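Local coordinates for protein N-hydroxyarylamine O-acetyltransferase (Bacillus cereus, PDB 4DMO) that probably transfers acetyl groups to arylamines and N-hydroxyarylamines, using a non-canonical catalytic triad, at residues A[5-9]-A[55-59]; A[27-32]-A[133-137]; A[148-154]-A[164-169]; A[218-222]-A[257-263]; A[230-235]-A[245-249]. All coordinates share one frame; numbering follows the deposited sequence.

Contact 1: A[5-9]-A[55-59]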
# COMPACT_ATOMS: atom_id res chain seq x y z
N ASP A 5 14.53 16.35 3.58
CA ASP A 5 13.23 16.97 3.35
C ASP A 5 12.15 15.87 3.21
O ASP A 5 11.04 16.00 3.73
CB ASP A 5 13.28 17.85 2.09
CG ASP A 5 11.99 18.65 1.89
OD1 ASP A 5 11.48 18.64 0.74
OD2 ASP A 5 11.51 19.29 2.85
N PHE A 6 12.49 14.79 2.51
CA PHE A 6 11.57 13.66 2.37
C PHE A 6 11.09 13.21 3.73
O PHE A 6 9.90 13.07 3.95
CB PHE A 6 12.22 12.50 1.61
CG PHE A 6 11.21 11.52 1.06
CD1 PHE A 6 10.81 11.59 -0.26
CD2 PHE A 6 10.65 10.54 1.88
CE1 PHE A 6 9.87 10.70 -0.76
CE2 PHE A 6 9.71 9.64 1.38
CZ PHE A 6 9.32 9.73 0.07
N GLN A 7 12.03 12.98 4.66
CA GLN A 7 11.70 12.56 6.02
C GLN A 7 10.78 13.57 6.74
O GLN A 7 9.81 13.19 7.42
CB GLN A 7 12.98 12.39 6.83
CG GLN A 7 13.80 11.17 6.44
CD GLN A 7 14.99 10.94 7.37
OE1 GLN A 7 16.09 11.46 7.13
NE2 GLN A 7 14.78 10.17 8.45
N LYS A 8 11.10 14.85 6.61
CA LYS A 8 10.33 15.86 7.31
C LYS A 8 8.88 15.91 6.79
O LYS A 8 7.93 15.93 7.58
CB LYS A 8 10.99 17.23 7.16
CG LYS A 8 10.37 18.32 8.00
CD LYS A 8 10.97 19.70 7.72
CE LYS A 8 10.24 20.83 8.47
NZ LYS A 8 10.70 22.19 8.03
N GLN A 9 8.72 15.92 5.47
CA GLN A 9 7.40 15.93 4.85
C GLN A 9 6.63 14.66 5.18
O GLN A 9 5.40 14.69 5.30
CB GLN A 9 7.53 16.08 3.35
CG GLN A 9 8.36 17.28 2.95
CD GLN A 9 7.53 18.32 2.26
OE1 GLN A 9 6.37 18.57 2.64
NE2 GLN A 9 8.12 18.95 1.24
N LYS A 55 11.40 9.40 -6.21
CA LYS A 55 11.34 9.98 -4.89
C LYS A 55 10.72 11.37 -4.93
O LYS A 55 9.89 11.73 -4.08
CB LYS A 55 12.73 10.06 -4.30
CG LYS A 55 12.77 10.37 -2.82
CD LYS A 55 14.18 10.26 -2.24
CE LYS A 55 14.21 10.91 -0.87
NZ LYS A 55 15.57 11.04 -0.31
N GLU A 56 11.15 12.19 -5.89
CA GLU A 56 10.64 13.56 -6.00
C GLU A 56 9.19 13.61 -6.41
O GLU A 56 8.41 14.30 -5.78
CB GLU A 56 11.49 14.40 -6.97
CG GLU A 56 12.74 14.95 -6.34
CD GLU A 56 12.47 16.23 -5.56
OE1 GLU A 56 12.48 17.31 -6.20
OE2 GLU A 56 12.23 16.17 -4.33
N ASN A 57 8.82 12.89 -7.47
CA ASN A 57 7.43 12.86 -7.88
C ASN A 57 6.54 12.35 -6.73
O ASN A 57 5.44 12.84 -6.49
CB ASN A 57 7.27 11.99 -9.14
CG ASN A 57 7.83 12.67 -10.38
OD1 ASN A 57 8.07 13.86 -10.35
ND2 ASN A 57 7.98 11.94 -11.47
N LEU A 58 7.03 11.38 -5.97
CA LEU A 58 6.20 10.81 -4.92
C LEU A 58 6.09 11.73 -3.70
O LEU A 58 5.01 11.84 -3.07
CB LEU A 58 6.72 9.41 -4.56
CG LEU A 58 6.43 8.31 -5.58
CD1 LEU A 58 7.11 7.02 -5.14
CD2 LEU A 58 4.92 8.06 -5.74
N LYS A 59 7.19 12.39 -3.34
CA LYS A 59 7.17 13.40 -2.27
C LYS A 59 6.12 14.47 -2.56
O LYS A 59 5.39 14.88 -1.67
CB LYS A 59 8.55 14.04 -2.11
CG LYS A 59 8.58 15.16 -1.06
CD LYS A 59 10.02 15.59 -0.71
CE LYS A 59 10.66 16.37 -1.84
NZ LYS A 59 12.09 16.74 -1.55
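Helices 5-9 and 55-59 run in nearly the same direction, with an angle of 23° between their short axes and a closest axis approach of 11.1 Å. The gap is wide and long side chains fill it. Phe6 points into it and meets both lysines of the other helix. Its atom CD1 lies 3.4 Å from CG of Lys55. The aliphatic chain of Lys55 crosses the phenylalanine, so that its CE also comes close to CB and CD1 of Phe6. CB of Lys59 meets the same ring, 3.8 Å from CD1 of Phe6. The backbone oxygen of Lys55 lies at the edge of the ring, in its plane. The ammonium of Lys55 goes on to a salt bridge with Asp84 of helix 71-84.

Lys59 bends at its third torsion (chi3 72°), and this turns its end toward Asp5. Its NZ is 3.0 Å from OD1 of Asp5, in a salt bridge that uses the anti lone pair of that oxygen. The two side chains cross at about a right angle. The same NZ also makes a salt bridge within its own helix, 2.8 Å from OE2 of Glu56, although this is weak as a hydrogen bond. One lysine thus stands between two carboxylates and probably offsets their mutual repulsion. Gln9 NE2 adds a weak bond to Asp5 OD1. Tyr80 of helix 71-84 and Leu63 also touch Phe6. The arrangement is helix-helix packing at the surface of the N-terminal helical bundle of the arylamine N-acetyltransferase fold, with an apolar inner side and a salt-bridge network on the outer side.

Contact 2: A[27-32]-A[133-137]; sequences LSNIMY and PLAPV
Met31 N donates to Leu27 O at 2.8 Å, a bond within helix 27-32, and the side chains of both residues press on segment 133-137. The contact is helix-on-loop packing: it joins helix 27-37 to the end of the loop that leads from strand 120-124 into strand 137-138, an edge of the eight-stranded sheet. No hydrogen bond crosses it. Ser28 O and Leu134 O come close, but both are acceptors. Ser28 O instead takes the backbone N-H of Tyr32.

The CA atoms nearest each other are those of Ser28 and Ala135, 4.1 Å apart. Their CB atoms touch beside this approach. Leu134 has a left-handed backbone conformation (phi 58°), and this turn in the loop precedes the extended Ala135. The Leu134 side chain runs alongside the last turn of the helical segment. There CD2 of Leu134 reaches CA of Tyr32, and CD1 meets CD1 of the Tyr32 ring at 4.2 Å. Pro136 lies toward the start of the helix, where its CG touches CB of Leu27 at 4.0 Å.

Met31 reaches across to the loop backbone. Its sulfur passes beside the backbone of Ala135 and sits 3.8 Å from CD of Pro136. Val126 touches the same methionine. A bend about the CG-SD bond (chi3 76°) leaves the terminal CE of Met31 3.3 Å from the carbonyl oxygen of Ala135.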
# COMPACT_ATOMS: atom_id res chain seq x y z
N LEU A 27 8.65 1.17 13.52
CA LEU A 27 8.12 0.95 12.18
C LEU A 27 6.63 0.64 12.18
O LEU A 27 5.85 1.20 11.40
CB LEU A 27 8.88 -0.18 11.52
CG LEU A 27 10.34 0.20 11.29
CD1 LEU A 27 11.04 -0.93 10.60
CD2 LEU A 27 10.46 1.48 10.49
N SER A 28 6.24 -0.23 13.09
CA SER A 28 4.85 -0.59 13.27
C SER A 28 3.96 0.64 13.46
O SER A 28 2.84 0.72 12.95
CB SER A 28 4.69 -1.50 14.48
OG SER A 28 4.73 -0.72 15.68
N ASN A 29 4.43 1.61 14.23
CA ASN A 29 3.54 2.71 14.51
C ASN A 29 3.56 3.70 13.37
O ASN A 29 2.59 4.37 13.13
CB ASN A 29 3.86 3.40 15.84
CG ASN A 29 2.74 4.34 16.28
OD1 ASN A 29 1.63 3.90 16.63
ND2 ASN A 29 3.00 5.65 16.24
N ILE A 30 4.66 3.77 12.65
CA ILE A 30 4.70 4.60 11.47
C ILE A 30 3.76 4.01 10.41
O ILE A 30 3.05 4.76 9.74
CB ILE A 30 6.11 4.67 10.92
CG1 ILE A 30 7.00 5.42 11.90
CG2 ILE A 30 6.14 5.38 9.58
CD1 ILE A 30 8.45 5.40 11.53
N MET A 31 3.73 2.68 10.29
CA MET A 31 2.89 2.01 9.31
C MET A 31 1.45 2.23 9.62
O MET A 31 0.63 2.44 8.71
CB MET A 31 3.20 0.50 9.26
CG MET A 31 4.54 0.21 8.63
SD MET A 31 5.12 -1.48 8.84
CE MET A 31 4.09 -2.33 7.64
N TYR A 32 1.13 2.18 10.90
CA TYR A 32 -0.22 2.41 11.35
C TYR A 32 -0.64 3.83 11.00
O TYR A 32 -1.71 4.06 10.41
CB TYR A 32 -0.31 2.16 12.87
CG TYR A 32 -1.68 2.44 13.40
CD1 TYR A 32 -2.64 1.44 13.47
CD2 TYR A 32 -2.02 3.70 13.83
CE1 TYR A 32 -3.91 1.71 13.95
CE2 TYR A 32 -3.27 3.97 14.31
CZ TYR A 32 -4.21 2.98 14.35
OH TYR A 32 -5.46 3.31 14.82
N PRO A 133 -0.79 -5.23 7.04
CA PRO A 133 -0.33 -5.85 8.28
C PRO A 133 -0.12 -4.83 9.42
O PRO A 133 -0.10 -5.23 10.57
CB PRO A 133 1.01 -6.50 7.88
CG PRO A 133 0.99 -6.59 6.39
CD PRO A 133 0.19 -5.38 5.95
N LEU A 134 0.04 -3.54 9.08
CA LEU A 134 0.29 -2.47 10.07
C LEU A 134 1.54 -2.71 10.92
O LEU A 134 1.73 -2.11 11.98
CB LEU A 134 -0.93 -2.27 10.96
CG LEU A 134 -2.16 -2.01 10.10
CD1 LEU A 134 -3.35 -1.89 10.99
CD2 LEU A 134 -2.02 -0.76 9.28
N ALA A 135 2.39 -3.60 10.43
CA ALA A 135 3.68 -3.83 11.06
C ALA A 135 4.53 -4.65 10.10
O ALA A 135 4.01 -5.23 9.15
CB ALA A 135 3.48 -4.56 12.38
N PRO A 136 5.85 -4.68 10.32
CA PRO A 136 6.72 -5.56 9.53
C PRO A 136 6.31 -7.04 9.65
O PRO A 136 5.89 -7.50 10.69
CB PRO A 136 8.11 -5.34 10.16
CG PRO A 136 8.03 -4.01 10.78
CD PRO A 136 6.63 -3.91 11.31
N VAL A 137 6.41 -7.76 8.54
CA VAL A 137 6.12 -9.17 8.54
C VAL A 137 7.44 -9.92 8.41
O VAL A 137 8.15 -9.82 7.39
CB VAL A 137 5.18 -9.58 7.37
CG1 VAL A 137 4.82 -11.08 7.49
CG2 VAL A 137 3.92 -8.71 7.36

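Contact 3: A[148-154]-A[164-169]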
# COMPACT_ATOMS: atom_id res chain seq x y z
N THR A 148 -6.76 -5.60 10.31
CA THR A 148 -7.23 -5.94 8.96
C THR A 148 -7.21 -7.46 8.71
O THR A 148 -7.79 -7.94 7.74
CB THR A 148 -6.42 -5.24 7.86
OG1 THR A 148 -5.10 -5.81 7.79
CG2 THR A 148 -6.33 -3.75 8.15
N GLY A 149 -6.57 -8.22 9.59
CA GLY A 149 -6.51 -9.66 9.41
C GLY A 149 -5.20 -10.22 9.85
O GLY A 149 -4.41 -9.50 10.48
N ASP A 150 -4.95 -11.50 9.55
CA ASP A 150 -3.69 -12.15 9.93
C ASP A 150 -2.76 -12.28 8.71
O ASP A 150 -3.24 -12.53 7.62
CB ASP A 150 -3.96 -13.55 10.50
CG ASP A 150 -4.47 -13.52 11.93
OD1 ASP A 150 -5.33 -12.67 12.25
OD2 ASP A 150 -3.99 -14.36 12.74
N TYR A 151 -1.44 -12.15 8.91
CA TYR A 151 -0.49 -12.16 7.80
C TYR A 151 0.77 -12.93 8.12
O TYR A 151 1.26 -12.84 9.23
CB TYR A 151 -0.08 -10.73 7.41
CG TYR A 151 -1.25 -9.89 6.98
CD1 TYR A 151 -2.05 -9.25 7.92
CD2 TYR A 151 -1.58 -9.77 5.64
CE1 TYR A 151 -3.14 -8.48 7.52
CE2 TYR A 151 -2.68 -9.02 5.23
CZ TYR A 151 -3.44 -8.37 6.19
OH TYR A 151 -4.53 -7.63 5.80
N ARG A 152 1.29 -13.68 7.15
CA ARG A 152 2.52 -14.43 7.35
C ARG A 152 3.18 -14.68 6.02
O ARG A 152 2.53 -14.77 4.97
CB ARG A 152 2.26 -15.77 8.06
CG ARG A 152 1.88 -16.91 7.12
CD ARG A 152 1.46 -18.21 7.83
NE ARG A 152 0.77 -19.13 6.91
CZ ARG A 152 0.18 -20.27 7.27
NH1 ARG A 152 0.18 -20.66 8.55
NH2 ARG A 152 -0.44 -21.03 6.37
N ILE A 153 4.49 -14.86 6.07
CA ILE A 153 5.25 -15.16 4.86
C ILE A 153 5.61 -16.64 4.81
O ILE A 153 5.91 -17.23 5.84
CB ILE A 153 6.54 -14.35 4.85
CG1 ILE A 153 6.22 -12.86 4.68
CG2 ILE A 153 7.48 -14.87 3.77
CD1 ILE A 153 7.43 -11.99 4.74
N ARG A 154 5.57 -17.23 3.63
CA ARG A 154 6.10 -18.57 3.47
C ARG A 154 6.97 -18.61 2.23
O ARG A 154 6.67 -17.98 1.22
CB ARG A 154 4.98 -19.62 3.39
CG ARG A 154 4.23 -19.80 4.71
CD ARG A 154 3.55 -21.18 4.80
NE ARG A 154 2.40 -21.31 3.90
CZ ARG A 154 2.37 -22.05 2.79
NH1 ARG A 154 3.42 -22.76 2.40
NH2 ARG A 154 1.28 -22.07 2.04
N ILE A 164 5.65 -15.99 -0.67
CA ILE A 164 4.25 -15.63 -0.69
C ILE A 164 3.90 -14.90 0.58
O ILE A 164 4.49 -15.14 1.64
CB ILE A 164 3.30 -16.85 -0.84
CG1 ILE A 164 3.33 -17.74 0.41
CG2 ILE A 164 3.62 -17.65 -2.10
CD1 ILE A 164 2.34 -18.95 0.31
N LEU A 165 2.92 -14.01 0.44
CA LEU A 165 2.27 -13.39 1.57
C LEU A 165 0.87 -13.95 1.68
O LEU A 165 0.04 -13.76 0.78
CB LEU A 165 2.19 -11.88 1.41
CG LEU A 165 1.52 -11.29 2.64
CD1 LEU A 165 2.45 -11.37 3.82
CD2 LEU A 165 1.06 -9.87 2.40
N GLU A 166 0.65 -14.67 2.76
CA GLU A 166 -0.62 -15.29 3.04
C GLU A 166 -1.36 -14.48 4.08
O GLU A 166 -0.76 -13.79 4.89
CB GLU A 166 -0.41 -16.71 3.58
CG GLU A 166 -0.47 -17.80 2.54
CD GLU A 166 -0.08 -19.13 3.12
OE1 GLU A 166 0.73 -19.13 4.08
OE2 GLU A 166 -0.60 -20.16 2.66
N MET A 167 -2.66 -14.60 4.09
CA MET A 167 -3.46 -13.83 5.01
C MET A 167 -4.81 -14.46 5.30
O MET A 167 -5.35 -15.27 4.52
CB MET A 167 -3.71 -12.44 4.43
CG MET A 167 -4.68 -12.44 3.24
SD MET A 167 -4.72 -10.88 2.31
CE MET A 167 -5.88 -11.26 0.99
N ARG A 168 -5.39 -14.05 6.42
CA ARG A 168 -6.78 -14.37 6.66
C ARG A 168 -7.49 -13.28 7.45
O ARG A 168 -6.86 -12.60 8.28
CB ARG A 168 -6.85 -15.72 7.36
CG ARG A 168 -6.04 -15.81 8.61
CD ARG A 168 -5.94 -17.28 9.06
NE ARG A 168 -6.59 -17.58 10.34
CZ ARG A 168 -6.00 -17.46 11.52
NH1 ARG A 168 -4.76 -17.00 11.61
NH2 ARG A 168 -6.66 -17.78 12.62
N LYS A 169 -8.78 -13.10 7.16
CA LYS A 169 -9.70 -12.34 8.02
C LYS A 169 -9.72 -10.85 7.70
O LYS A 169 -10.64 -10.15 8.11
CB LYS A 169 -9.32 -12.51 9.49
CG LYS A 169 -9.35 -13.94 10.05
CD LYS A 169 -8.62 -13.95 11.41
CE LYS A 169 -9.01 -15.11 12.31
NZ LYS A 169 -8.19 -15.06 13.56
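Glu166 and Arg152 lie side by side, pointing the same way, across a beta hairpin of strands 149-158 and 163-168. The pairing is antiparallel from Asp150-Arg168 to Arg154-Ile164. Backbone bonds tie the hydrogen-bonded pairs, among them Glu166 N to Arg152 O at 2.9 Å.

On the face with Asp150, Arg152 and Arg154, Glu166 sits between two arginines. Its OE1 takes NE of Arg152 and NE of Arg154, each at 2.8 Å. The two donors come from opposite faces of the carboxylate plane. Arg152 keeps the oxygen near its guanidinium plane. Arg154 crosses Glu166 obliquely, its chain bent at chi3 (-71°), and grips side-on: its NH2 bonds Glu166 OE2, also at 2.8 Å. The two flat groups are 57° apart. CD1 of Ile164 lies over one face of the Arg154 guanidinium. Two positive groups round one carboxylate probably stabilise its charge. Arg152 also makes a cation-pi contact with Trp182, a residue of the pocket for the bound sulfonate, and the Glu166 side chain is about 5 Å from that ligand.

At the open end, Asp150 and Arg168 also point the same way, joined by OD2 of Asp150 and NH1 of Arg168 at 3.0 Å. Their planes are steeply turned, 68° apart.

Tyr151, Ile153, Leu165 and Met167 occupy the other, more apolar face. Met167 runs beside the Tyr151 ring in a Met-aromatic contact. Thr148, just before the strand, bonds Leu132 O through OG1, and the same OG1 accepts from Tyr151 OH at 2.8 Å.

Contact 4: A[218-222]-A[257-263]; sequences LIVKL and LHSKFGI
Ile219 CG2 sits over the centre of the Phe261 ring, 3.5 Å from its centroid and only 8° off the ring normal. This is a CH-pi contact with the methyl square on the face. CB of Lys260 meets the opposite face, offset toward the rim of the ring. At the ring edge, in its plane, lies CB of Lys221, 3.7 Å from CD2 of Phe261.

The other branch of Ile219 goes elsewhere. Its CD1 meets CD2 of Leu257 at 3.6 Å, and the two side chains cross at about a right angle. Ile263 CD1 completes the group, 4.1 Å from CG2 of Ile219. One isoleucine on the strand thus touches three apolar side chains.

Further out, the backbone places these groups. Ile263 N bonds Leu257 O at 3.0 Å, just after Gly262 has turned the chain with positive phi. This brings Ile263 back beside Leu257. The bend at chi3 brings CE of Lys221 3.5 Å from the carbonyl oxygen of Lys260. A second bend, at chi4, turns NZ of Lys221 to Leu222 O at 2.9 Å and to Gln36 O, at the end of helix 27-37. Leu230 of the neighbouring strand 226-231 touches both Leu257 and Phe261.

No hydrogen bond joins the two segments. Strand 218-222 and helix 257-261 run 29° apart in direction. The arrangement is typical of a helix laid on a face of an antiparallel beta sheet, here the alpha/beta C-terminal part of the arylamine N-acetyltransferase fold.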
# COMPACT_ATOMS: atom_id res chain seq x y z
N LEU A 218 -11.49 4.01 -7.38
CA LEU A 218 -11.37 3.11 -6.25
C LEU A 218 -10.53 3.82 -5.18
O LEU A 218 -9.38 4.19 -5.44
CB LEU A 218 -10.70 1.85 -6.74
CG LEU A 218 -10.82 0.57 -5.95
CD1 LEU A 218 -10.25 -0.58 -6.80
CD2 LEU A 218 -10.07 0.67 -4.65
N ILE A 219 -11.10 4.06 -4.01
CA ILE A 219 -10.38 4.69 -2.91
C ILE A 219 -10.69 3.95 -1.61
O ILE A 219 -11.84 3.87 -1.23
CB ILE A 219 -10.79 6.15 -2.67
CG1 ILE A 219 -10.60 7.03 -3.93
CG2 ILE A 219 -9.98 6.72 -1.53
CD1 ILE A 219 -11.84 7.17 -4.74
N VAL A 220 -9.66 3.46 -0.92
CA VAL A 220 -9.87 2.86 0.40
C VAL A 220 -8.85 3.39 1.41
O VAL A 220 -7.71 3.70 1.06
CB VAL A 220 -9.81 1.31 0.32
CG1 VAL A 220 -8.53 0.88 -0.26
CG2 VAL A 220 -9.92 0.67 1.70
N LYS A 221 -9.28 3.52 2.66
CA LYS A 221 -8.41 3.93 3.73
C LYS A 221 -8.87 3.35 5.06
O LYS A 221 -10.06 3.35 5.35
CB LYS A 221 -8.39 5.43 3.86
CG LYS A 221 -7.27 5.90 4.73
CD LYS A 221 -7.19 7.43 4.81
CE LYS A 221 -8.33 8.06 5.56
NZ LYS A 221 -8.33 7.59 6.95
N LEU A 222 -7.92 2.88 5.85
CA LEU A 222 -8.25 2.48 7.22
C LEU A 222 -8.63 3.71 8.01
O LEU A 222 -8.23 4.84 7.71
CB LEU A 222 -7.09 1.76 7.89
CG LEU A 222 -6.72 0.50 7.08
CD1 LEU A 222 -5.74 -0.29 7.84
CD2 LEU A 222 -7.94 -0.35 6.72
N LEU A 257 -14.31 12.82 -1.12
CA LEU A 257 -12.90 12.57 -1.37
C LEU A 257 -12.12 13.36 -0.37
O LEU A 257 -11.16 12.87 0.20
CB LEU A 257 -12.51 12.96 -2.79
CG LEU A 257 -12.81 11.94 -3.89
CD1 LEU A 257 -12.41 12.55 -5.23
CD2 LEU A 257 -12.08 10.66 -3.70
N HIS A 258 -12.55 14.58 -0.13
CA HIS A 258 -11.82 15.45 0.77
C HIS A 258 -12.09 15.14 2.22
O HIS A 258 -11.16 14.98 3.02
CB HIS A 258 -12.16 16.92 0.51
CG HIS A 258 -11.51 17.83 1.49
ND1 HIS A 258 -12.22 18.45 2.51
CD2 HIS A 258 -10.22 18.18 1.67
CE1 HIS A 258 -11.38 19.16 3.24
NE2 HIS A 258 -10.17 19.03 2.75
N SER A 259 -13.36 15.06 2.58
CA SER A 259 -13.76 14.84 3.98
C SER A 259 -13.36 13.46 4.54
O SER A 259 -13.00 13.33 5.72
CB SER A 259 -15.27 15.02 4.09
OG SER A 259 -15.57 16.38 3.95
N LYS A 260 -13.47 12.41 3.73
CA LYS A 260 -13.09 11.08 4.21
C LYS A 260 -11.65 10.74 3.92
O LYS A 260 -11.05 9.99 4.64
CB LYS A 260 -14.03 10.00 3.64
CG LYS A 260 -15.51 10.23 3.98
CD LYS A 260 -15.99 9.43 5.22
CE LYS A 260 -17.28 10.03 5.83
NZ LYS A 260 -17.11 11.44 6.38
N PHE A 261 -11.07 11.27 2.86
CA PHE A 261 -9.77 10.75 2.47
C PHE A 261 -8.66 11.79 2.33
O PHE A 261 -7.51 11.42 2.11
CB PHE A 261 -9.88 9.95 1.17
CG PHE A 261 -10.87 8.83 1.23
CD1 PHE A 261 -12.10 8.94 0.60
CD2 PHE A 261 -10.57 7.66 1.91
CE1 PHE A 261 -13.01 7.90 0.63
CE2 PHE A 261 -11.49 6.62 1.95
CZ PHE A 261 -12.71 6.75 1.30
N GLY A 262 -9.00 13.08 2.44
CA GLY A 262 -8.00 14.13 2.37
C GLY A 262 -7.53 14.30 0.95
O GLY A 262 -6.44 14.82 0.69
N ILE A 263 -8.37 13.86 0.01
CA ILE A 263 -8.03 13.97 -1.40
C ILE A 263 -8.71 15.18 -2.05
O ILE A 263 -9.92 15.36 -1.94
CB ILE A 263 -8.42 12.71 -2.17
CG1 ILE A 263 -7.55 11.53 -1.76
CG2 ILE A 263 -8.21 12.93 -3.66
CD1 ILE A 263 -7.98 10.22 -2.36

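Contact 5: A[230-235]-A[245-249]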
# COMPACT_ATOMS: atom_id res chain seq x y z
N LEU A 230 -14.57 4.07 -1.26
CA LEU A 230 -15.37 4.90 -2.16
C LEU A 230 -15.16 4.47 -3.61
O LEU A 230 -14.05 4.11 -4.02
CB LEU A 230 -15.02 6.39 -1.99
CG LEU A 230 -15.74 7.41 -2.88
CD1 LEU A 230 -17.23 7.42 -2.61
CD2 LEU A 230 -15.15 8.80 -2.72
N THR A 231 -16.27 4.42 -4.35
CA THR A 231 -16.24 4.20 -5.79
C THR A 231 -17.19 5.19 -6.49
O THR A 231 -17.87 6.00 -5.84
CB THR A 231 -16.63 2.76 -6.19
OG1 THR A 231 -18.06 2.63 -6.10
CG2 THR A 231 -15.94 1.74 -5.32
N LYS A 232 -17.26 5.07 -7.81
CA LYS A 232 -18.01 6.01 -8.62
C LYS A 232 -19.43 6.03 -8.08
O LYS A 232 -20.14 7.03 -8.20
CB LYS A 232 -18.02 5.55 -10.09
CG LYS A 232 -18.00 6.65 -11.15
CD LYS A 232 -17.42 6.12 -12.50
CE LYS A 232 -16.53 7.17 -13.22
NZ LYS A 232 -15.68 6.58 -14.31
N ASP A 233 -19.84 4.91 -7.49
CA ASP A 233 -21.25 4.80 -7.15
C ASP A 233 -21.56 4.71 -5.66
O ASP A 233 -22.65 5.11 -5.27
CB ASP A 233 -21.85 3.60 -7.89
CG ASP A 233 -22.33 3.95 -9.29
OD1 ASP A 233 -22.74 5.12 -9.51
OD2 ASP A 233 -22.29 3.07 -10.17
N SER A 234 -20.65 4.22 -4.83
CA SER A 234 -21.04 3.98 -3.44
C SER A 234 -19.94 4.12 -2.42
O SER A 234 -18.77 3.78 -2.66
CB SER A 234 -21.64 2.59 -3.29
OG SER A 234 -20.69 1.61 -3.59
N LEU A 235 -20.34 4.58 -1.25
CA LEU A 235 -19.46 4.69 -0.11
C LEU A 235 -19.79 3.61 0.90
O LEU A 235 -20.94 3.45 1.34
CB LEU A 235 -19.63 6.05 0.53
CG LEU A 235 -18.93 6.31 1.84
CD1 LEU A 235 -17.42 6.42 1.66
CD2 LEU A 235 -19.50 7.59 2.41
N LYS A 245 -23.43 1.03 3.75
CA LYS A 245 -23.22 1.20 2.34
C LYS A 245 -24.25 2.17 1.78
O LYS A 245 -25.45 2.04 2.03
CB LYS A 245 -23.29 -0.15 1.65
CG LYS A 245 -23.02 -0.11 0.15
CD LYS A 245 -23.15 -1.52 -0.43
CE LYS A 245 -21.89 -1.99 -1.17
NZ LYS A 245 -21.93 -1.64 -2.62
N GLU A 246 -23.78 3.15 1.02
CA GLU A 246 -24.68 4.16 0.49
C GLU A 246 -24.24 4.68 -0.87
O GLU A 246 -23.07 4.63 -1.24
CB GLU A 246 -24.86 5.30 1.48
CG GLU A 246 -23.69 6.23 1.68
CD GLU A 246 -23.95 7.23 2.83
OE1 GLU A 246 -24.66 8.25 2.60
OE2 GLU A 246 -23.45 6.99 3.95
N THR A 247 -25.24 5.10 -1.63
CA THR A 247 -25.05 5.60 -2.97
C THR A 247 -24.46 7.00 -2.93
O THR A 247 -24.77 7.80 -2.06
CB THR A 247 -26.36 5.59 -3.72
OG1 THR A 247 -26.70 4.23 -4.01
CG2 THR A 247 -26.24 6.37 -5.01
N VAL A 248 -23.59 7.26 -3.88
CA VAL A 248 -22.86 8.51 -3.95
C VAL A 248 -23.12 9.05 -5.36
O VAL A 248 -23.06 8.28 -6.33
CB VAL A 248 -21.33 8.28 -3.69
CG1 VAL A 248 -20.51 9.49 -4.05
CG2 VAL A 248 -21.10 7.96 -2.23
N THR A 249 -23.46 10.33 -5.46
CA THR A 249 -23.65 10.96 -6.77
C THR A 249 -22.44 11.81 -7.09
O THR A 249 -21.60 12.03 -6.23
CB THR A 249 -24.92 11.81 -6.82
OG1 THR A 249 -24.84 12.91 -5.88
CG2 THR A 249 -26.12 10.93 -6.53
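The contact lies at the open end of the beta hairpin of strands 234-239 and 242-247, next to the tight turn that leads from strand 226-231 into strand 234-239. Across the hairpin, Leu235 and Glu246 form a hydrogen-bonded pair. Leu235 N donates to Glu246 O at 2.7 Å, and Glu246 N returns a bond to Leu235 O at 2.9 Å. Ser234 and Thr247 form the adjoining non-hydrogen-bonded pair.

One more bond follows as the strand ends. Val248 N reaches Asp233 O at 2.7 Å, from 41° above the carbonyl plane. The turn is held from within by an ST motif, in which Ser234 N donates to Thr231 OG1 at 3.3 Å.

Val248 carries the apolar part. Its CG2 lies beside its own backbone N, with CG1 anti to that N (chi1 167°), and packs 3.7 Å from CB of Leu235. Leu230 crosses Val248 at about a right angle. Leu256 of helix 250-261 touches both Leu235 and Val248, so the helix packs on this apolar patch. Where Leu230 reaches the valine, its CD1 lies 3.9 Å from Val248 CG2.

In the fold
Contact 4 is the buried one and contact 1 lies at the surface. Contacts 2, 3 and 5 are partly buried. Contacts 4 and 5 share one sheet: strands 218-223 and 226-231 are neighbours in it, and Ile219 O and Leu230 N probably share a hydrogen bond between the two strands. Contact 2 touches contact 3 through Pro133 and Tyr151, and both contacts meet Leu222 of contact 4. Contact 1 stands apart, about 30 Å from contact 3 between centres. Chemistry follows place. Contacts 2 and 4 are almost wholly apolar across their segments. The hairpins of contacts 3 and 5 rest on backbone bonds. Salt-bridge networks appear in contacts 1 and 3.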